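Local coordinates for acyl-CoA dehydrogenase (Geobacillus kaustophilus, PDB 2PG0), which probably catalyses the FAD-dependent alpha-beta dehydrogenation of acyl chains, as a flavoprotein of the acyl-CoA dehydrogenase family built from four chains, at residues A[42-47]-A[122-127]; A[48-51]-A[55-58]; A[335-340]-A[357-362]. All coordinates share one frame; numbering follows the deposited sequence.

Contact 1: residues A[42-47]-A[122-127]; sequences IPRSFW and ELITAI. With FAD (flavin-adenine dinucleotide), chain C.
Ile124 pushes its CD1 methyl between Arg44 and Trp47, where the helical N-terminal domain of the acyl-CoA dehydrogenase fold meets the first strand of the middle, beta domain. The indole takes this methyl over its face: Ile124 CD1 lies 3.7 Å from the centroid of the five-membered ring of Trp47 and only 17° from the ring normal, a CH-pi contact. Over the six-membered ring, Ile124 CG2 sits 3.9 Å from Trp47 CH2, so both branches of the isoleucine rest on the indole. The chi1 torsion turns CG1 away from its own carbonyl carbon, and the extended chi2 carries CD1 forward to Trp47 and Arg44.

The Arg44 side chain runs in head-on against that of Ile124. Its chain bends at chi2 and again at chi3 (-88°), which lays the guanidinium with one face on Ile124; Arg44 NE is 3.3 Å from Ile124 CD1. The charge itself is answered by a salt bridge to Asp168, whose carboxylate also accepts a hydrogen bond from the backbone of Ile124, tying both sides of the contact to one acid. Glu122 O lies at the guanidinium edge, but the angle is poor for a hydrogen bond. Three residues along, the strand meets the cofactor: FAD N3 donates to Ile127 O at 2.9 Å with an N-H...O angle of 155°.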
loop_
_atom_site.group_PDB
_atom_site.type_symbol
_atom_site.label_atom_id
_atom_site.label_comp_id
_atom_site.label_asym_id
_atom_site.label_seq_id
_atom_site.Cartn_x
_atom_site.Cartn_y
_atom_site.Cartn_z
ATOM N N ILE A 42 21.600 6.844 -29.905
ATOM C CA ILE A 42 20.908 6.381 -31.109
ATOM C C ILE A 42 21.478 7.165 -32.303
ATOM O O ILE A 42 21.516 8.393 -32.273
ATOM C CB ILE A 42 19.366 6.586 -30.994
ATOM C CG1 ILE A 42 18.802 5.784 -29.809
ATOM C CG2 ILE A 42 18.654 6.208 -32.317
ATOM C CD1 ILE A 42 17.342 6.100 -29.471
ATOM N N PRO A 43 21.913 6.459 -33.364
ATOM C CA PRO A 43 22.601 7.163 -34.452
ATOM C C PRO A 43 21.713 8.195 -35.152
ATOM O O PRO A 43 20.497 7.990 -35.290
ATOM C CB PRO A 43 23.000 6.034 -35.415
ATOM C CG PRO A 43 22.084 4.900 -35.096
ATOM C CD PRO A 43 21.771 5.017 -33.633
ATOM N N ARG A 44 22.333 9.300 -35.570
ATOM C CA ARG A 44 21.698 10.336 -36.388
ATOM C C ARG A 44 20.975 9.767 -37.602
ATOM O O ARG A 44 19.948 10.297 -38.021
ATOM C CB ARG A 44 22.744 11.331 -36.904
ATOM C CG ARG A 44 23.142 12.442 -35.958
ATOM C CD ARG A 44 21.935 13.240 -35.480
ATOM N NE ARG A 44 21.560 14.366 -36.342
ATOM C CZ ARG A 44 21.781 15.647 -36.040
ATOM N NH1 ARG A 44 22.395 15.981 -34.908
ATOM N NH2 ARG A 44 21.380 16.599 -36.868
ATOM N N SER A 45 21.540 8.710 -38.180
ATOM C CA SER A 45 20.954 8.067 -39.360
ATOM C C SER A 45 19.529 7.565 -39.095
ATOM O O SER A 45 18.691 7.579 -40.002
ATOM C CB SER A 45 21.858 6.939 -39.876
ATOM O OG SER A 45 21.993 5.910 -38.913
ATOM N N PHE A 46 19.253 7.152 -37.852
ATOM C CA PHE A 46 17.897 6.743 -37.477
ATOM C C PHE A 46 16.898 7.901 -37.547
ATOM O O PHE A 46 15.801 7.737 -38.068
ATOM C CB PHE A 46 17.842 6.080 -36.091
ATOM C CG PHE A 46 16.450 5.645 -35.699
ATOM C CD1 PHE A 46 15.895 4.479 -36.232
ATOM C CD2 PHE A 46 15.675 6.424 -34.843
ATOM C CE1 PHE A 46 14.595 4.078 -35.895
ATOM C CE2 PHE A 46 14.378 6.031 -34.493
ATOM C CZ PHE A 46 13.834 4.856 -35.022
ATOM N N TRP A 47 17.276 9.056 -37.001
ATOM C CA TRP A 47 16.465 10.271 -37.108
ATOM C C TRP A 47 16.216 10.675 -38.568
ATOM O O TRP A 47 15.111 11.099 -38.926
ATOM C CB TRP A 47 17.163 11.421 -36.387
ATOM C CG TRP A 47 17.101 11.331 -34.884
ATOM C CD1 TRP A 47 17.859 10.537 -34.072
ATOM C CD2 TRP A 47 16.242 12.085 -34.021
ATOM N NE1 TRP A 47 17.518 10.748 -32.747
ATOM C CE2 TRP A 47 16.532 11.697 -32.691
ATOM C CE3 TRP A 47 15.254 13.055 -34.243
ATOM C CZ2 TRP A 47 15.869 12.246 -31.589
ATOM C CZ3 TRP A 47 14.591 13.597 -33.149
ATOM C CH2 TRP A 47 14.908 13.190 -31.835
ATOM N N GLU A 122 17.045 17.025 -39.957
ATOM C CA GLU A 122 18.323 17.719 -40.159
ATOM C C GLU A 122 18.662 18.571 -38.938
ATOM O O GLU A 122 19.837 18.783 -38.614
ATOM C CB GLU A 122 18.282 18.590 -41.420
ATOM C CG GLU A 122 19.594 19.318 -41.722
ATOM C CD GLU A 122 19.647 19.960 -43.108
ATOM O OE1 GLU A 122 18.736 19.732 -43.940
ATOM O OE2 GLU A 122 20.624 20.698 -43.366
ATOM N N LEU A 123 17.620 19.065 -38.278
ATOM C CA LEU A 123 17.764 19.705 -36.988
ATOM C C LEU A 123 17.006 18.890 -35.947
ATOM O O LEU A 123 15.824 18.593 -36.113
ATOM C CB LEU A 123 17.261 21.148 -37.030
ATOM C CG LEU A 123 17.989 22.131 -37.957
ATOM C CD1 LEU A 123 17.290 23.489 -37.920
ATOM C CD2 LEU A 123 19.464 22.268 -37.597
ATOM N N ILE A 124 17.726 18.499 -34.899
ATOM C CA ILE A 124 17.154 17.802 -33.757
ATOM C C ILE A 124 17.038 18.831 -32.636
ATOM O O ILE A 124 17.941 19.639 -32.450
ATOM C CB ILE A 124 18.045 16.601 -33.347
ATOM C CG1 ILE A 124 18.059 15.558 -34.479
ATOM C CG2 ILE A 124 17.582 15.975 -32.014
ATOM C CD1 ILE A 124 18.971 14.375 -34.226
ATOM N N THR A 125 15.926 18.804 -31.909
ATOM C CA THR A 125 15.661 19.805 -30.881
ATOM C C THR A 125 15.769 19.273 -29.455
ATOM O O THR A 125 15.647 18.069 -29.204
ATOM C CB THR A 125 14.270 20.463 -31.069
ATOM O OG1 THR A 125 13.248 19.469 -30.984
ATOM C CG2 THR A 125 14.170 21.174 -32.422
ATOM N N ALA A 126 15.973 20.205 -28.526
ATOM C CA ALA A 126 15.994 19.918 -27.096
ATOM C C ALA A 126 15.454 21.128 -26.350
ATOM O O ALA A 126 15.384 22.231 -26.896
ATOM C CB ALA A 126 17.399 19.611 -26.640
ATOM N N ILE A 127 15.055 20.912 -25.103
ATOM C CA ILE A 127 14.611 22.012 -24.255
ATOM C C ILE A 127 15.389 21.986 -22.935
ATOM O O ILE A 127 15.551 20.919 -22.325
ATOM C CB ILE A 127 13.069 22.013 -24.070
ATOM C CG1 ILE A 127 12.619 23.263 -23.303
ATOM C CG2 ILE A 127 12.565 20.685 -23.443
ATOM C CD1 ILE A 127 11.186 23.669 -23.576
HETATM P PA FAD C . 14.624 18.712 -6.984
HETATM O O1A FAD C . 15.888 19.167 -6.319
HETATM O O2A FAD C . 13.795 19.842 -7.542
HETATM O O5B FAD C . 13.754 17.839 -5.938
HETATM C C5B FAD C . 14.342 16.743 -5.253
HETATM C C4B FAD C . 13.235 16.007 -4.496
HETATM O O4B FAD C . 12.624 16.911 -3.587
HETATM C C3B FAD C . 12.142 15.529 -5.449
HETATM O O3B FAD C . 11.628 14.281 -5.033
HETATM C C2B FAD C . 11.055 16.565 -5.290
HETATM O O2B FAD C . 9.767 16.083 -5.624
HETATM C C1B FAD C . 11.223 16.931 -3.815
HETATM N N9A FAD C . 10.610 18.243 -3.540
HETATM C C8A FAD C . 11.028 19.473 -3.987
HETATM N N7A FAD C . 10.170 20.408 -3.523
HETATM C C5A FAD C . 9.215 19.793 -2.791
HETATM C C6A FAD C . 8.108 20.271 -2.099
HETATM N N6A FAD C . 7.771 21.561 -2.189
HETATM N N1A FAD C . 7.290 19.380 -1.434
HETATM C C2A FAD C . 7.562 18.024 -1.442
HETATM N N3A FAD C . 8.671 17.551 -2.121
HETATM C C4A FAD C . 9.478 18.426 -2.792
HETATM N N1 FAD C . 15.073 18.925 -17.601
HETATM C C2 FAD C . 14.936 19.769 -18.689
HETATM O O2 FAD C . 14.766 20.977 -18.506
HETATM N N3 FAD C . 15.005 19.259 -19.979
HETATM C C4 FAD C . 15.213 17.909 -20.179
HETATM O O4 FAD C . 15.286 17.467 -21.328
HETATM C C4X FAD C . 15.337 17.054 -19.079
HETATM N N5 FAD C . 15.541 15.696 -19.266
HETATM C C5X FAD C . 15.696 14.849 -18.183
HETATM C C6 FAD C . 15.924 13.497 -18.408
HETATM C C7 FAD C . 16.074 12.632 -17.327
HETATM C C7M FAD C . 16.306 11.177 -17.622
HETATM C C8 FAD C . 16.000 13.134 -16.013
HETATM C C8M FAD C . 16.153 12.261 -14.799
HETATM C C9 FAD C . 15.781 14.488 -15.796
HETATM C C9A FAD C . 15.621 15.358 -16.879
HETATM N N10 FAD C . 15.388 16.721 -16.681
HETATM C C10 FAD C . 15.269 17.568 -17.779
HETATM C "C1'" FAD C . 15.216 17.305 -15.295
HETATM C "C2'" FAD C . 13.956 16.882 -14.521
HETATM O "O2'" FAD C . 12.780 17.524 -14.967
HETATM C "C3'" FAD C . 14.203 17.220 -13.054
HETATM O "O3'" FAD C . 15.075 16.228 -12.554
HETATM C "C4'" FAD C . 12.934 17.294 -12.189
HETATM O "O4'" FAD C . 12.121 18.400 -12.535
HETATM C "C5'" FAD C . 13.262 17.376 -10.698
HETATM O "O5'" FAD C . 14.196 18.408 -10.439
HETATM P P FAD C . 15.516 18.068 -9.589
HETATM O O1P FAD C . 16.227 16.877 -10.181
HETATM O O2P FAD C . 16.404 19.280 -9.523
HETATM O O3P FAD C . 14.984 17.632 -8.126
#

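Contact 2: residues A[48-51]-A[55-58]; sequences AKMG and FLCP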
loop_
_atom_site.group_PDB
_atom_site.type_symbol
_atom_site.label_atom_id
_atom_site.label_comp_id
_atom_site.label_asym_id
_atom_site.label_seq_id
_atom_site.Cartn_x
_atom_site.Cartn_y
_atom_site.Cartn_z
ATOM N N ALA A 48 17.257 10.549 -39.394
ATOM C CA ALA A 48 17.161 10.862 -40.818
ATOM C C ALA A 48 16.134 9.953 -41.496
ATOM O O ALA A 48 15.352 10.410 -42.333
ATOM C CB ALA A 48 18.523 10.722 -41.482
ATOM N N LYS A 49 16.147 8.668 -41.135
ATOM C CA LYS A 49 15.172 7.708 -41.655
ATOM C C LYS A 49 13.765 8.042 -41.169
ATOM O O LYS A 49 12.808 7.977 -41.934
ATOM C CB LYS A 49 15.550 6.277 -41.263
ATOM C CG LYS A 49 16.784 5.740 -41.987
ATOM C CD LYS A 49 17.316 4.513 -41.263
ATOM C CE LYS A 49 18.464 3.868 -42.001
ATOM N NZ LYS A 49 19.065 2.769 -41.182
ATOM N N MET A 50 13.644 8.413 -39.894
ATOM C CA MET A 50 12.362 8.859 -39.352
ATOM C C MET A 50 11.822 10.067 -40.132
ATOM O O MET A 50 10.637 10.113 -40.483
ATOM C CB MET A 50 12.494 9.179 -37.854
ATOM C CG MET A 50 12.603 7.937 -36.951
ATOM S SD MET A 50 11.054 7.051 -36.591
ATOM C CE MET A 50 10.277 8.236 -35.473
ATOM N N GLY A 51 12.693 11.031 -40.416
ATOM C CA GLY A 51 12.295 12.251 -41.107
ATOM C C GLY A 51 11.842 12.007 -42.534
ATOM O O GLY A 51 10.824 12.556 -42.974
ATOM N N PHE A 55 7.800 10.597 -40.135
ATOM C CA PHE A 55 7.489 10.297 -38.732
ATOM C C PHE A 55 8.007 11.350 -37.747
ATOM O O PHE A 55 7.893 11.169 -36.527
ATOM C CB PHE A 55 8.001 8.908 -38.338
ATOM C CG PHE A 55 7.510 7.794 -39.229
ATOM C CD1 PHE A 55 6.169 7.709 -39.601
ATOM C CD2 PHE A 55 8.396 6.820 -39.677
ATOM C CE1 PHE A 55 5.716 6.674 -40.420
ATOM C CE2 PHE A 55 7.959 5.778 -40.492
ATOM C CZ PHE A 55 6.618 5.707 -40.873
ATOM N N LEU A 56 8.577 12.439 -38.269
ATOM C CA LEU A 56 8.979 13.572 -37.427
ATOM C C LEU A 56 8.077 14.769 -37.663
ATOM O O LEU A 56 7.777 15.112 -38.808
ATOM C CB LEU A 56 10.443 13.970 -37.661
ATOM C CG LEU A 56 11.547 12.946 -37.411
ATOM C CD1 LEU A 56 12.897 13.609 -37.576
ATOM C CD2 LEU A 56 11.423 12.294 -36.029
ATOM N N CYS A 57 7.644 15.394 -36.567
ATOM C CA CYS A 57 6.777 16.576 -36.606
ATOM C C CYS A 57 5.649 16.490 -37.647
ATOM O O CYS A 57 5.468 17.421 -38.432
ATOM C CB CYS A 57 7.617 17.833 -36.849
ATOM S SG CYS A 57 8.934 18.069 -35.659
ATOM N N PRO A 58 4.871 15.392 -37.640
ATOM C CA PRO A 58 3.890 15.209 -38.720
ATOM C C PRO A 58 2.747 16.235 -38.680
ATOM O O PRO A 58 2.057 16.441 -39.686
ATOM C CB PRO A 58 3.371 13.789 -38.479
ATOM C CG PRO A 58 3.544 13.572 -37.023
ATOM C CD PRO A 58 4.814 14.290 -36.658
HETATM O O HOH W 1 9.083 13.576 -40.983
#
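Met50 and Phe55 form the close-packed side of this contact, where the chain leaves helix 44-52. Phe55 N donates to Met50 O over 2.9 Å at an N-H...O angle of 155°. Beside this bond the methionine chain, bent at chi2 (-78°) and again at chi3, curls its tip back so that Met50 CE touches Phe55 CB at 3.7 Å. The sulfur approaches the ring obliquely, with Met50 SD 5.3 Å from the Phe55 centroid in a Met-aromatic contact. Phe21 and Phe24 of helix 12-28 meet the Phe55 ring edge-to-face, and Met50 packs on both.

Leu56 lies against the helix backbone as well: Leu56 CG is 3.7 Å from Gly51 N, and Leu56 CD2 reaches Met50 CB at 3.8 Å. The looser, water-mediated link is at Gly51, where one water donates to Gly51 O at 2.8 Å and accepts from Leu56 N, joining two backbones that do not bond directly here. The i+5 to i bond from Phe55 N to Met50 O, with water taking over at Gly51 O, fits a helix 44-52 that is unwinding at its C-terminal end into a loop of the helical N-terminal domain.

Contact 3: residues A[335-340]-A[357-362]; sequences RVAAEA and RRYRDI
Ala337 meets Tyr359 and Ile362 where helix 319-343 passes helix 354-361 in the C-terminal helical domain of the acyl-CoA dehydrogenase fold. The backbones come close, with Ala337 CA 5.2 Å from Tyr359 CA, a separation that the small alanine side chain permits. Its methyl points toward the other helix and receives the branch methyl of isoleucine: Ala337 CB lies 3.5 Å from Ile362 CG2.

The conformation of Ile362 explains which branch does the touching. With chi1 at -164°, CG1 stands anti to the backbone N and CG2 falls between N and the carbonyl carbon, bringing this methyl to the alanine.

Tyr359 works differently. Its CA-CB bond does not aim at helix 319-343, but a chi1 of 176° extends the ring back across to it. The ring presents an edge: Tyr359 CD1 is 3.6 Å from Ala337 O, which lies near the ring plane, and Tyr359 CE1 is 4.1 Å from Ala338 CA. The same CD1 also lies 4.0 Å from Ala337 CB, so this one ring carbon meets both the carbonyl and the methyl of that residue. Tyr359 packs in addition on Pro363 of the second subunit, placing this ring beside a subunit interface.

The charged groups turn to other partners. Arg358 starts toward helix 319-343, but its guanidinium leads away to Glu354 and to the backbone carbonyls of Glu82 and Lys83, while Glu339 pairs with Arg290. Across the contact itself, methyl touches methyl and aromatic C-H lies beside backbone carbonyl, implying that shape and close approach, more than polar bonding, join these two helices.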
loop_
_atom_site.group_PDB
_atom_site.type_symbol
_atom_site.label_atom_id
_atom_site.label_comp_id
_atom_site.label_asym_id
_atom_site.label_seq_id
_atom_site.Cartn_x
_atom_site.Cartn_y
_atom_site.Cartn_z
ATOM N N ARG A 335 5.030 0.160 -10.034
ATOM C CA ARG A 335 4.527 -0.991 -9.291
ATOM C C ARG A 335 4.459 -2.217 -10.189
ATOM O O ARG A 335 4.820 -3.315 -9.784
ATOM C CB ARG A 335 3.143 -0.706 -8.700
ATOM C CG ARG A 335 3.155 0.310 -7.564
ATOM C CD ARG A 335 1.852 0.242 -6.761
ATOM N NE ARG A 335 0.674 0.530 -7.574
ATOM C CZ ARG A 335 0.264 1.751 -7.916
ATOM N NH1 ARG A 335 0.933 2.823 -7.519
ATOM N NH2 ARG A 335 -0.828 1.904 -8.653
ATOM N N VAL A 336 3.984 -2.020 -11.412
ATOM C CA VAL A 336 4.022 -3.074 -12.422
ATOM C C VAL A 336 5.440 -3.634 -12.597
ATOM O O VAL A 336 5.629 -4.844 -12.589
ATOM C CB VAL A 336 3.408 -2.590 -13.759
ATOM C CG1 VAL A 336 3.706 -3.588 -14.896
ATOM C CG2 VAL A 336 1.897 -2.383 -13.588
ATOM N N ALA A 337 6.430 -2.749 -12.732
ATOM C CA ALA A 337 7.812 -3.160 -12.939
ATOM C C ALA A 337 8.337 -4.011 -11.777
ATOM O O ALA A 337 8.990 -5.027 -12.003
ATOM C CB ALA A 337 8.704 -1.936 -13.170
ATOM N N ALA A 338 8.029 -3.602 -10.543
ATOM C CA ALA A 338 8.448 -4.334 -9.346
ATOM C C ALA A 338 7.836 -5.735 -9.288
ATOM O O ALA A 338 8.521 -6.707 -8.946
ATOM C CB ALA A 338 8.098 -3.541 -8.072
ATOM N N GLU A 339 6.546 -5.825 -9.608
ATOM C CA GLU A 339 5.852 -7.110 -9.703
ATOM C C GLU A 339 6.450 -7.987 -10.799
ATOM O O GLU A 339 6.693 -9.181 -10.590
ATOM C CB GLU A 339 4.357 -6.885 -9.971
ATOM C CG GLU A 339 3.585 -6.429 -8.758
ATOM C CD GLU A 339 3.330 -7.564 -7.792
ATOM O OE1 GLU A 339 2.326 -8.273 -7.978
ATOM O OE2 GLU A 339 4.135 -7.748 -6.850
ATOM N N ALA A 340 6.686 -7.384 -11.965
ATOM C CA ALA A 340 7.279 -8.085 -13.109
ATOM C C ALA A 340 8.656 -8.687 -12.792
ATOM O O ALA A 340 8.887 -9.865 -13.067
ATOM C CB ALA A 340 7.358 -7.155 -14.324
ATOM N N ARG A 357 15.764 -4.359 -18.234
ATOM C CA ARG A 357 15.897 -3.039 -18.845
ATOM C C ARG A 357 14.644 -2.181 -18.637
ATOM O O ARG A 357 14.743 -0.999 -18.292
ATOM C CB ARG A 357 16.163 -3.227 -20.328
ATOM C CG ARG A 357 16.382 -2.000 -21.125
ATOM C CD ARG A 357 16.106 -2.408 -22.558
ATOM N NE ARG A 357 14.799 -1.946 -22.926
ATOM C CZ ARG A 357 14.074 -2.358 -23.958
ATOM N NH1 ARG A 357 14.474 -3.336 -24.781
ATOM N NH2 ARG A 357 12.915 -1.765 -24.142
ATOM N N ARG A 358 13.469 -2.783 -18.838
ATOM C CA ARG A 358 12.198 -2.087 -18.610
ATOM C C ARG A 358 12.126 -1.584 -17.166
ATOM O O ARG A 358 11.713 -0.451 -16.921
ATOM C CB ARG A 358 11.006 -3.002 -18.919
ATOM C CG ARG A 358 10.995 -3.578 -20.349
ATOM C CD ARG A 358 10.401 -2.607 -21.337
ATOM N NE ARG A 358 10.312 -3.178 -22.686
ATOM C CZ ARG A 358 9.985 -2.487 -23.774
ATOM N NH1 ARG A 358 9.711 -1.182 -23.698
ATOM N NH2 ARG A 358 9.940 -3.106 -24.952
ATOM N N TYR A 359 12.556 -2.430 -16.228
ATOM C CA TYR A 359 12.578 -2.093 -14.796
ATOM C C TYR A 359 13.490 -0.896 -14.499
ATOM O O TYR A 359 13.103 0.009 -13.759
ATOM C CB TYR A 359 12.997 -3.315 -13.965
ATOM C CG TYR A 359 13.149 -3.045 -12.477
ATOM C CD1 TYR A 359 12.103 -3.334 -11.593
ATOM C CD2 TYR A 359 14.336 -2.528 -11.958
ATOM C CE1 TYR A 359 12.235 -3.105 -10.224
ATOM C CE2 TYR A 359 14.483 -2.295 -10.596
ATOM C CZ TYR A 359 13.425 -2.581 -9.735
ATOM O OH TYR A 359 13.556 -2.361 -8.382
ATOM N N ARG A 360 14.694 -0.900 -15.071
ATOM C CA ARG A 360 15.643 0.210 -14.879
ATOM C C ARG A 360 15.164 1.508 -15.528
ATOM O O ARG A 360 15.497 2.593 -15.058
ATOM C CB ARG A 360 17.031 -0.152 -15.421
ATOM C CG ARG A 360 17.808 -1.163 -14.563
ATOM C CD ARG A 360 19.247 -1.329 -15.034
ATOM N NE ARG A 360 19.313 -2.025 -16.321
ATOM C CZ ARG A 360 19.409 -1.423 -17.502
ATOM N NH1 ARG A 360 19.457 -0.097 -17.579
ATOM N NH2 ARG A 360 19.451 -2.156 -18.612
ATOM N N ASP A 361 14.380 1.386 -16.597
ATOM C CA ASP A 361 13.941 2.544 -17.388
ATOM C C ASP A 361 12.781 3.314 -16.748
ATOM O O ASP A 361 12.694 4.540 -16.861
ATOM C CB ASP A 361 13.562 2.114 -18.817
ATOM C CG ASP A 361 14.786 1.821 -19.696
ATOM O OD1 ASP A 361 15.925 1.975 -19.209
ATOM O OD2 ASP A 361 14.605 1.441 -20.887
ATOM N N ILE A 362 11.904 2.597 -16.056
ATOM C CA ILE A 362 10.649 3.197 -15.600
ATOM C C ILE A 362 10.719 4.266 -14.487
ATOM O O ILE A 362 9.964 5.232 -14.551
ATOM C CB ILE A 362 9.556 2.118 -15.282
ATOM C CG1 ILE A 362 8.156 2.757 -15.196
ATOM C CG2 ILE A 362 9.917 1.281 -14.039
ATOM C CD1 ILE A 362 7.686 3.367 -16.525
#

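Contacts 1 and 2 share helix 44-52 and touch, Trp47 O lying 3.6 Å from Leu56 CD1; contact 2 is nested within the loop that contact 1 closes. Contact 3 follows later in the sequence, its centre about 27 Å from that of contact 1 and 29 Å from that of contact 2. Contact 2 is the buried one, whereas contacts 1 and 3 are partly buried. Chemistry follows place: contact 1 joins the helical N-terminal domain to a flavin-binding strand through mixed apolar and charged groups, contact 2 combines backbone and water bonds at a helix end, and contact 3 is mainly apolar beside the second subunit.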